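Long-range contacts in putative uncharacterized protein PH0242 (Pyrococcus horikoshii, PDB 3VU1), which belongs to the AglB oligosaccharyltransferase family and is represented by its C-terminal globular domain, modelled with a bound calcium ion: residues A[372-377]-A[437-442]; A[387-392]-A[423-428]. All coordinates share one frame; numbering follows the deposited sequence.

Overall arrangement
Both contacts lie in the same antiparallel sheet, in the Peripheral 2 part of the chain, well away from its centre. Interaction 1 pairs strands 372-381 and 434-443. Interaction 2 joins strands 385-401 and 412-431, which come between those two in the chain. Each is partly buried: Leu-375, Leu-377, Ile-438, Val-440 and Ala-442 of interaction 1 and Leu-389 and Leu-391 of interaction 2 lie inside, with most charged side chains toward solvent. The apolar sides pack together, Val-440 and Ala-442 resting against Leu-425, and Val-440 also meeting Leu-389. Interaction 1 is a regular ladder with an arginine over a valine; interaction 2 is broken by a bulge and carries a salt-bridge network beside a tyrosine.

Interaction 1 (A[372-377]-A[437-442]); sequences SGRLEL and EIVVNA
Arg-374 reaches diagonally past its pair partner Asn-441 to meet Val-439 on the facing strand. Beyond CB, CG of Arg-374 comes 3.7 Å from OD1 of Asn-441. CD then stands anti to CA (chi2 175°), and a bend at chi3 (44°) turns NE out of that extended line. At the tip, CG1 of Val-439 sits over one face of the guanidinium, displaced toward its rim, 3.3 Å from NH2 of Arg-374. NH1 also has a long salt bridge, 3.8 Å, to OE2 of Glu-376 in its own strand. Beneath this exposed side runs an unbroken antiparallel ladder, with Gly-373, Leu-375 and Leu-377 in hydrogen-bonded pairs with Ala-442, Val-440 and Ile-438. Each pair has two backbone bonds, such as Leu-375 N to Val-440 O at 2.9 Å and Ile-438 N to Leu-377 O at 2.8 Å. The other side is apolar. Leu-375 and Val-440 lie side by side, with CD2 of the leucine 3.9 Å from CG2 of the valine, while CD1 of Leu-377 meets CG2 of Ile-438. Strand 412-431 packs over this side through Leu-425, Lys-426 and Leu-431, while strand 336-356 continues the sheet beyond 372-377. Leu-377 also touches Pro-473 and Phe-475.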
ATOM      1  N   SER A 372     -25.464  24.119   8.364  1.00 56.55           N
ATOM      2  CA  SER A 372     -26.634  23.236   8.308  1.00 59.10           C
ATOM      3  C   SER A 372     -27.189  23.206   6.904  1.00 63.09           C
ATOM      4  O   SER A 372     -26.910  24.124   6.131  1.00 66.60           O
ATOM      5  CB  SER A 372     -27.717  23.713   9.267  1.00 64.52           C
ATOM      6  OG  SER A 372     -27.254  23.670  10.610  1.00 74.72           O
ATOM      7  N   GLY A 373     -27.952  22.158   6.560  1.00 65.02           N
ATOM      8  CA  GLY A 373     -28.695  22.140   5.277  1.00 64.12           C
ATOM      9  C   GLY A 373     -28.949  20.874   4.464  1.00 62.08           C
ATOM     10  O   GLY A 373     -28.563  19.776   4.839  1.00 67.08           O
ATOM     11  N   ARG A 374     -29.635  21.039   3.340  1.00 61.78           N
ATOM     12  CA  ARG A 374     -29.866  19.942   2.432  1.00 63.74           C
ATOM     13  C   ARG A 374     -28.595  19.631   1.665  1.00 67.27           C
ATOM     14  O   ARG A 374     -27.989  20.515   1.046  1.00 65.79           O
ATOM     15  CB  ARG A 374     -31.019  20.239   1.488  1.00 65.19           C
ATOM     16  CG  ARG A 374     -32.345  19.667   1.978  1.00 77.37           C
ATOM     17  CD  ARG A 374     -33.504  20.079   1.078  1.00 82.65           C
ATOM     18  NE  ARG A 374     -33.151  19.950  -0.335  1.00 81.10           N
ATOM     19  CZ  ARG A 374     -33.624  19.009  -1.144  1.00 82.79           C
ATOM     20  NH1 ARG A 374     -33.230  18.969  -2.417  1.00 80.10           N
ATOM     21  NH2 ARG A 374     -34.494  18.114  -0.682  1.00 79.34           N
ATOM     22  N   LEU A 375     -28.195  18.361   1.745  1.00 66.84           N
ATOM     23  CA  LEU A 375     -26.972  17.859   1.142  1.00 59.05           C
ATOM     24  C   LEU A 375     -27.379  16.883   0.082  1.00 56.82           C
ATOM     25  O   LEU A 375     -28.167  15.977   0.365  1.00 55.26           O
ATOM     26  CB  LEU A 375     -26.133  17.159   2.210  1.00 60.83           C
ATOM     27  CG  LEU A 375     -24.990  16.204   1.841  1.00 61.88           C
ATOM     28  CD1 LEU A 375     -23.793  16.952   1.259  1.00 57.49           C
ATOM     29  CD2 LEU A 375     -24.587  15.378   3.064  1.00 59.01           C
ATOM     30  N   GLU A 376     -26.860  17.079  -1.133  1.00 56.81           N
ATOM     31  CA  GLU A 376     -27.203  16.239  -2.288  1.00 60.61           C
ATOM     32  C   GLU A 376     -25.973  15.568  -2.900  1.00 61.59           C
ATOM     33  O   GLU A 376     -25.073  16.239  -3.408  1.00 62.19           O
ATOM     34  CB  GLU A 376     -27.929  17.047  -3.362  1.00 67.01           C
ATOM     35  CG  GLU A 376     -29.292  17.598  -2.952  1.00 77.08           C
ATOM     36  CD  GLU A 376     -29.537  19.014  -3.481  1.00 83.11           C
ATOM     37  OE1 GLU A 376     -29.642  19.197  -4.724  1.00 76.15           O
ATOM     38  OE2 GLU A 376     -29.608  19.951  -2.640  1.00 87.35           O
ATOM     39  N   LEU A 377     -25.952  14.238  -2.842  1.00 60.50           N
ATOM     40  CA  LEU A 377     -24.840  13.429  -3.331  1.00 55.76           C
ATOM     41  C   LEU A 377     -25.351  12.484  -4.379  1.00 55.67           C
ATOM     42  O   LEU A 377     -26.473  11.995  -4.290  1.00 57.36           O
ATOM     43  CB  LEU A 377     -24.282  12.540  -2.225  1.00 51.52           C
ATOM     44  CG  LEU A 377     -23.874  13.171  -0.916  1.00 54.47           C
ATOM     45  CD1 LEU A 377     -24.130  12.219   0.233  1.00 55.14           C
ATOM     46  CD2 LEU A 377     -22.414  13.552  -0.981  1.00 57.70           C
ATOM     47  N   GLU A 437     -28.872   8.559  -6.040  1.00 58.40           N
ATOM     48  CA  GLU A 437     -29.075   9.941  -5.588  1.00 59.00           C
ATOM     49  C   GLU A 437     -29.455   9.959  -4.132  1.00 56.17           C
ATOM     50  O   GLU A 437     -30.321   9.204  -3.707  1.00 57.84           O
ATOM     51  CB  GLU A 437     -30.160  10.638  -6.380  1.00 67.84           C
ATOM     52  CG  GLU A 437     -29.748  11.085  -7.763  1.00 76.08           C
ATOM     53  CD  GLU A 437     -30.958  11.403  -8.615  1.00 89.30           C
ATOM     54  OE1 GLU A 437     -31.773  12.268  -8.211  1.00100.12           O
ATOM     55  OE2 GLU A 437     -31.101  10.780  -9.687  1.00 94.92           O
ATOM     56  N   ILE A 438     -28.803  10.821  -3.365  1.00 55.72           N
ATOM     57  CA  ILE A 438     -29.011  10.864  -1.929  1.00 56.76           C
ATOM     58  C   ILE A 438     -29.264  12.288  -1.458  1.00 58.18           C
ATOM     59  O   ILE A 438     -28.525  13.215  -1.822  1.00 55.12           O
ATOM     60  CB  ILE A 438     -27.847  10.182  -1.156  1.00 58.85           C
ATOM     61  CG1 ILE A 438     -28.120   8.688  -0.992  1.00 57.68           C
ATOM     62  CG2 ILE A 438     -27.675  10.758   0.240  1.00 58.83           C
ATOM     63  CD1 ILE A 438     -27.609   7.848  -2.135  1.00 60.82           C
ATOM     64  N   VAL A 439     -30.323  12.438  -0.651  1.00 56.42           N
ATOM     65  CA  VAL A 439     -30.717  13.728  -0.099  1.00 55.94           C
ATOM     66  C   VAL A 439     -30.971  13.616   1.407  1.00 55.81           C
ATOM     67  O   VAL A 439     -31.727  12.753   1.845  1.00 57.18           O
ATOM     68  CB  VAL A 439     -31.976  14.281  -0.806  1.00 59.90           C
ATOM     69  CG1 VAL A 439     -32.207  15.730  -0.390  1.00 64.23           C
ATOM     70  CG2 VAL A 439     -31.859  14.172  -2.333  1.00 57.00           C
ATOM     71  N   VAL A 440     -30.331  14.479   2.196  1.00 53.43           N
ATOM     72  CA  VAL A 440     -30.411  14.403   3.662  1.00 53.71           C
ATOM     73  C   VAL A 440     -30.162  15.772   4.281  1.00 54.93           C
ATOM     74  O   VAL A 440     -29.527  16.634   3.651  1.00 50.67           O
ATOM     75  CB  VAL A 440     -29.412  13.372   4.299  1.00 54.11           C
ATOM     76  CG1 VAL A 440     -29.792  11.934   3.958  1.00 53.86           C
ATOM     77  CG2 VAL A 440     -27.961  13.663   3.915  1.00 52.38           C
ATOM     78  N   ASN A 441     -30.668  15.961   5.508  1.00 60.79           N
ATOM     79  CA  ASN A 441     -30.371  17.152   6.315  1.00 65.99           C
ATOM     80  C   ASN A 441     -29.092  16.941   7.101  1.00 66.75           C
ATOM     81  O   ASN A 441     -28.902  15.889   7.728  1.00 67.71           O
ATOM     82  CB  ASN A 441     -31.516  17.480   7.280  1.00 74.26           C
ATOM     83  CG  ASN A 441     -32.736  18.077   6.585  1.00 82.03           C
ATOM     84  OD1 ASN A 441     -32.655  18.634   5.479  1.00 81.97           O
ATOM     85  ND2 ASN A 441     -33.880  17.975   7.249  1.00 81.24           N
ATOM     86  N   ALA A 442     -28.220  17.943   7.087  1.00 64.43           N
ATOM     87  CA  ALA A 442     -26.892  17.784   7.672  1.00 65.22           C
ATOM     88  C   ALA A 442     -26.525  18.863   8.689  1.00 65.02           C
ATOM     89  O   ALA A 442     -26.612  20.055   8.397  1.00 65.44           O
ATOM     90  CB  ALA A 442     -25.845  17.709   6.567  1.00 63.99           C
TER

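Interaction 2 (A[387-392]-A[423-428]); sequences ADLYLR and TKLKEG
A classic beta bulge in the hairpin of strands 385-401 and 412-431 sets two residues, Leu-425 and Lys-426, against the single residue Leu-389. The carbonyl of Leu-389 accepts a hydrogen bond from Leu-425 N (2.7 Å, N to O), while Leu-389 N donates to Lys-426 O (3.0 Å). Leu-425, with psi at -27°, is the residue that takes up the extra step, and its CB is directed toward the facing strand. Its CD1 packs against CD2 of Leu-389. The same CD1 of Leu-425 lies 3.7 Å from CD2 of Leu-391. CG2 of Thr-423 lies alongside Leu-391, and strand 434-443 lies against Leu-389 and Leu-425.

On the other side of the sheet Tyr-390 is paired with Lys-424. CG of Lys-424, anti to its own backbone N (chi1 -161°), rests over one face of the Tyr-390 ring, 4.0 Å from the centroid and 22° off the normal, as a CH-pi contact. Beyond CG the lysine runs extended past the phenol, bringing CE to 3.4 Å from Tyr-390 OH. Its NZ then bridges two carboxylates, 3.5 Å from OD1 of Asp-388 and 2.9 Å from OE2 of Glu-427, which it meets on the anti side, somewhat out of the carboxylate plane. The second oxygen of Asp-388, OD2, accepts a hydrogen bond from Gly-428 N (3.2 Å), approached nearly along its C-O axis, just past the corner the chain turns at Glu-427. With one oxygen facing the ammonium and the other held by a backbone N-H, the Asp-388 carboxylate is tied at both ends. The positive charge of Lys-424 probably offsets the repulsion between Asp-388 and Glu-427, and so should keep both acids ionised.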
ATOM      1  N   ALA A 387     -26.356   0.956   3.692  1.00 52.37           N
ATOM      2  CA  ALA A 387     -25.320   1.819   4.234  1.00 51.67           C
ATOM      3  C   ALA A 387     -25.834   2.755   5.310  1.00 48.52           C
ATOM      4  O   ALA A 387     -27.011   3.060   5.373  1.00 49.34           O
ATOM      5  CB  ALA A 387     -24.675   2.625   3.113  1.00 53.36           C
ATOM      6  N   ASP A 388     -24.922   3.169   6.169  1.00 48.78           N
ATOM      7  CA  ASP A 388     -25.079   4.332   7.005  1.00 53.04           C
ATOM      8  C   ASP A 388     -24.228   5.442   6.372  1.00 57.59           C
ATOM      9  O   ASP A 388     -23.184   5.157   5.759  1.00 57.33           O
ATOM     10  CB  ASP A 388     -24.609   4.016   8.422  1.00 55.37           C
ATOM     11  CG  ASP A 388     -25.508   2.998   9.125  1.00 59.55           C
ATOM     12  OD1 ASP A 388     -25.143   2.567  10.246  1.00 58.06           O
ATOM     13  OD2 ASP A 388     -26.573   2.632   8.555  1.00 62.39           O
ATOM     14  N   LEU A 389     -24.687   6.691   6.478  1.00 55.74           N
ATOM     15  CA  LEU A 389     -23.939   7.827   5.939  1.00 49.73           C
ATOM     16  C   LEU A 389     -23.376   8.671   7.068  1.00 46.64           C
ATOM     17  O   LEU A 389     -24.127   9.114   7.919  1.00 51.09           O
ATOM     18  CB  LEU A 389     -24.834   8.666   5.042  1.00 48.45           C
ATOM     19  CG  LEU A 389     -24.336  10.038   4.565  1.00 52.42           C
ATOM     20  CD1 LEU A 389     -23.016   9.952   3.798  1.00 48.23           C
ATOM     21  CD2 LEU A 389     -25.424  10.760   3.758  1.00 47.53           C
ATOM     22  N   TYR A 390     -22.066   8.889   7.087  1.00 40.95           N
ATOM     23  CA  TYR A 390     -21.475   9.728   8.122  1.00 42.00           C
ATOM     24  C   TYR A 390     -20.810  10.958   7.536  1.00 43.61           C
ATOM     25  O   TYR A 390     -20.556  11.032   6.322  1.00 42.49           O
ATOM     26  CB  TYR A 390     -20.394   8.980   8.912  1.00 41.70           C
ATOM     27  CG  TYR A 390     -20.860   7.832   9.756  1.00 43.57           C
ATOM     28  CD1 TYR A 390     -21.202   6.604   9.175  1.00 43.57           C
ATOM     29  CD2 TYR A 390     -20.929   7.952  11.139  1.00 40.19           C
ATOM     30  CE1 TYR A 390     -21.615   5.541   9.955  1.00 43.15           C
ATOM     31  CE2 TYR A 390     -21.348   6.895  11.916  1.00 41.41           C
ATOM     32  CZ  TYR A 390     -21.687   5.698  11.324  1.00 42.40           C
ATOM     33  OH  TYR A 390     -22.104   4.649  12.104  1.00 43.68           O
ATOM     34  N   LEU A 391     -20.501  11.906   8.415  1.00 41.22           N
ATOM     35  CA  LEU A 391     -19.540  12.929   8.082  1.00 42.59           C
ATOM     36  C   LEU A 391     -18.273  12.520   8.792  1.00 44.16           C
ATOM     37  O   LEU A 391     -18.294  12.256  10.007  1.00 44.99           O
ATOM     38  CB  LEU A 391     -19.988  14.326   8.526  1.00 41.62           C
ATOM     39  CG  LEU A 391     -21.181  15.015   7.830  1.00 44.92           C
ATOM     40  CD1 LEU A 391     -21.217  16.470   8.293  1.00 45.93           C
ATOM     41  CD2 LEU A 391     -21.147  14.941   6.303  1.00 40.27           C
ATOM     42  N   ARG A 392     -17.182  12.463   8.025  1.00 41.90           N
ATOM     43  CA  ARG A 392     -15.908  11.972   8.518  1.00 41.78           C
ATOM     44  C   ARG A 392     -14.856  13.040   8.415  1.00 39.84           C
ATOM     45  O   ARG A 392     -14.746  13.701   7.389  1.00 40.60           O
ATOM     46  CB  ARG A 392     -15.441  10.721   7.742  1.00 38.41           C
ATOM     47  CG  ARG A 392     -14.372   9.933   8.501  1.00 39.21           C
ATOM     48  CD  ARG A 392     -13.691   8.897   7.634  1.00 39.45           C
ATOM     49  NE  ARG A 392     -13.154   9.504   6.418  1.00 39.06           N
ATOM     50  CZ  ARG A 392     -12.909   8.850   5.287  1.00 35.52           C
ATOM     51  NH1 ARG A 392     -13.148   7.546   5.178  1.00 34.91           N
ATOM     52  NH2 ARG A 392     -12.450   9.518   4.257  1.00 34.10           N
ATOM     53  N   THR A 423     -20.348  12.877  12.717  1.00 51.21           N
ATOM     54  CA  THR A 423     -21.757  12.686  12.970  1.00 50.74           C
ATOM     55  C   THR A 423     -22.345  11.713  11.963  1.00 53.53           C
ATOM     56  O   THR A 423     -21.881  11.629  10.819  1.00 57.87           O
ATOM     57  CB  THR A 423     -22.536  14.018  12.886  1.00 53.92           C
ATOM     58  OG1 THR A 423     -23.891  13.789  13.266  1.00 60.14           O
ATOM     59  CG2 THR A 423     -22.542  14.590  11.450  1.00 54.23           C
ATOM     60  N   LYS A 424     -23.377  10.994  12.396  1.00 53.39           N
ATOM     61  CA  LYS A 424     -24.104  10.052  11.564  1.00 52.78           C
ATOM     62  C   LYS A 424     -25.241  10.818  10.941  1.00 53.00           C
ATOM     63  O   LYS A 424     -25.908  11.555  11.629  1.00 57.31           O
ATOM     64  CB  LYS A 424     -24.654   8.940  12.446  1.00 52.55           C
ATOM     65  CG  LYS A 424     -25.029   7.669  11.715  1.00 55.85           C
ATOM     66  CD  LYS A 424     -25.226   6.595  12.767  1.00 61.17           C
ATOM     67  CE  LYS A 424     -25.435   5.229  12.153  1.00 61.25           C
ATOM     68  NZ  LYS A 424     -25.840   4.252  13.199  1.00 60.27           N
ATOM     69  N   LEU A 425     -25.462  10.676   9.643  1.00 54.35           N
ATOM     70  CA  LEU A 425     -26.484  11.483   8.984  1.00 51.62           C
ATOM     71  C   LEU A 425     -27.747  10.715   8.676  1.00 51.84           C
ATOM     72  O   LEU A 425     -28.816  11.313   8.574  1.00 54.53           O
ATOM     73  CB  LEU A 425     -25.966  12.128   7.693  1.00 50.80           C
ATOM     74  CG  LEU A 425     -24.850  13.168   7.679  1.00 50.99           C
ATOM     75  CD1 LEU A 425     -24.585  13.583   6.238  1.00 50.10           C
ATOM     76  CD2 LEU A 425     -25.172  14.375   8.539  1.00 49.17           C
ATOM     77  N   LYS A 426     -27.627   9.405   8.497  1.00 54.41           N
ATOM     78  CA  LYS A 426     -28.768   8.565   8.120  1.00 59.98           C
ATOM     79  C   LYS A 426     -28.409   7.094   8.285  1.00 60.62           C
ATOM     80  O   LYS A 426     -27.311   6.679   7.918  1.00 63.88           O
ATOM     81  CB  LYS A 426     -29.194   8.856   6.667  1.00 65.17           C
ATOM     82  CG  LYS A 426     -30.403   8.083   6.156  1.00 70.18           C
ATOM     83  CD  LYS A 426     -31.723   8.610   6.707  1.00 81.42           C
ATOM     84  CE  LYS A 426     -32.799   8.608   5.629  1.00 82.79           C
ATOM     85  NZ  LYS A 426     -32.416   9.509   4.497  1.00 80.11           N
ATOM     86  N   GLU A 427     -29.329   6.321   8.853  1.00 58.57           N
ATOM     87  CA  GLU A 427     -29.182   4.877   8.954  1.00 55.17           C
ATOM     88  C   GLU A 427     -29.923   4.250   7.792  1.00 54.66           C
ATOM     89  O   GLU A 427     -30.833   4.853   7.247  1.00 55.28           O
ATOM     90  CB  GLU A 427     -29.791   4.358  10.249  1.00 58.05           C
ATOM     91  CG  GLU A 427     -29.023   4.721  11.502  1.00 64.20           C
ATOM     92  CD  GLU A 427     -29.480   3.949  12.734  1.00 72.98           C
ATOM     93  OE1 GLU A 427     -30.585   3.344  12.709  1.00 72.50           O
ATOM     94  OE2 GLU A 427     -28.722   3.958  13.739  1.00 76.52           O
ATOM     95  N   GLY A 428     -29.507   3.050   7.401  1.00 54.87           N
ATOM     96  CA  GLY A 428     -30.271   2.205   6.490  1.00 48.65           C
ATOM     97  C   GLY A 428     -30.611   2.736   5.125  1.00 49.45           C
ATOM     98  O   GLY A 428     -31.701   2.496   4.634  1.00 52.28           O
TER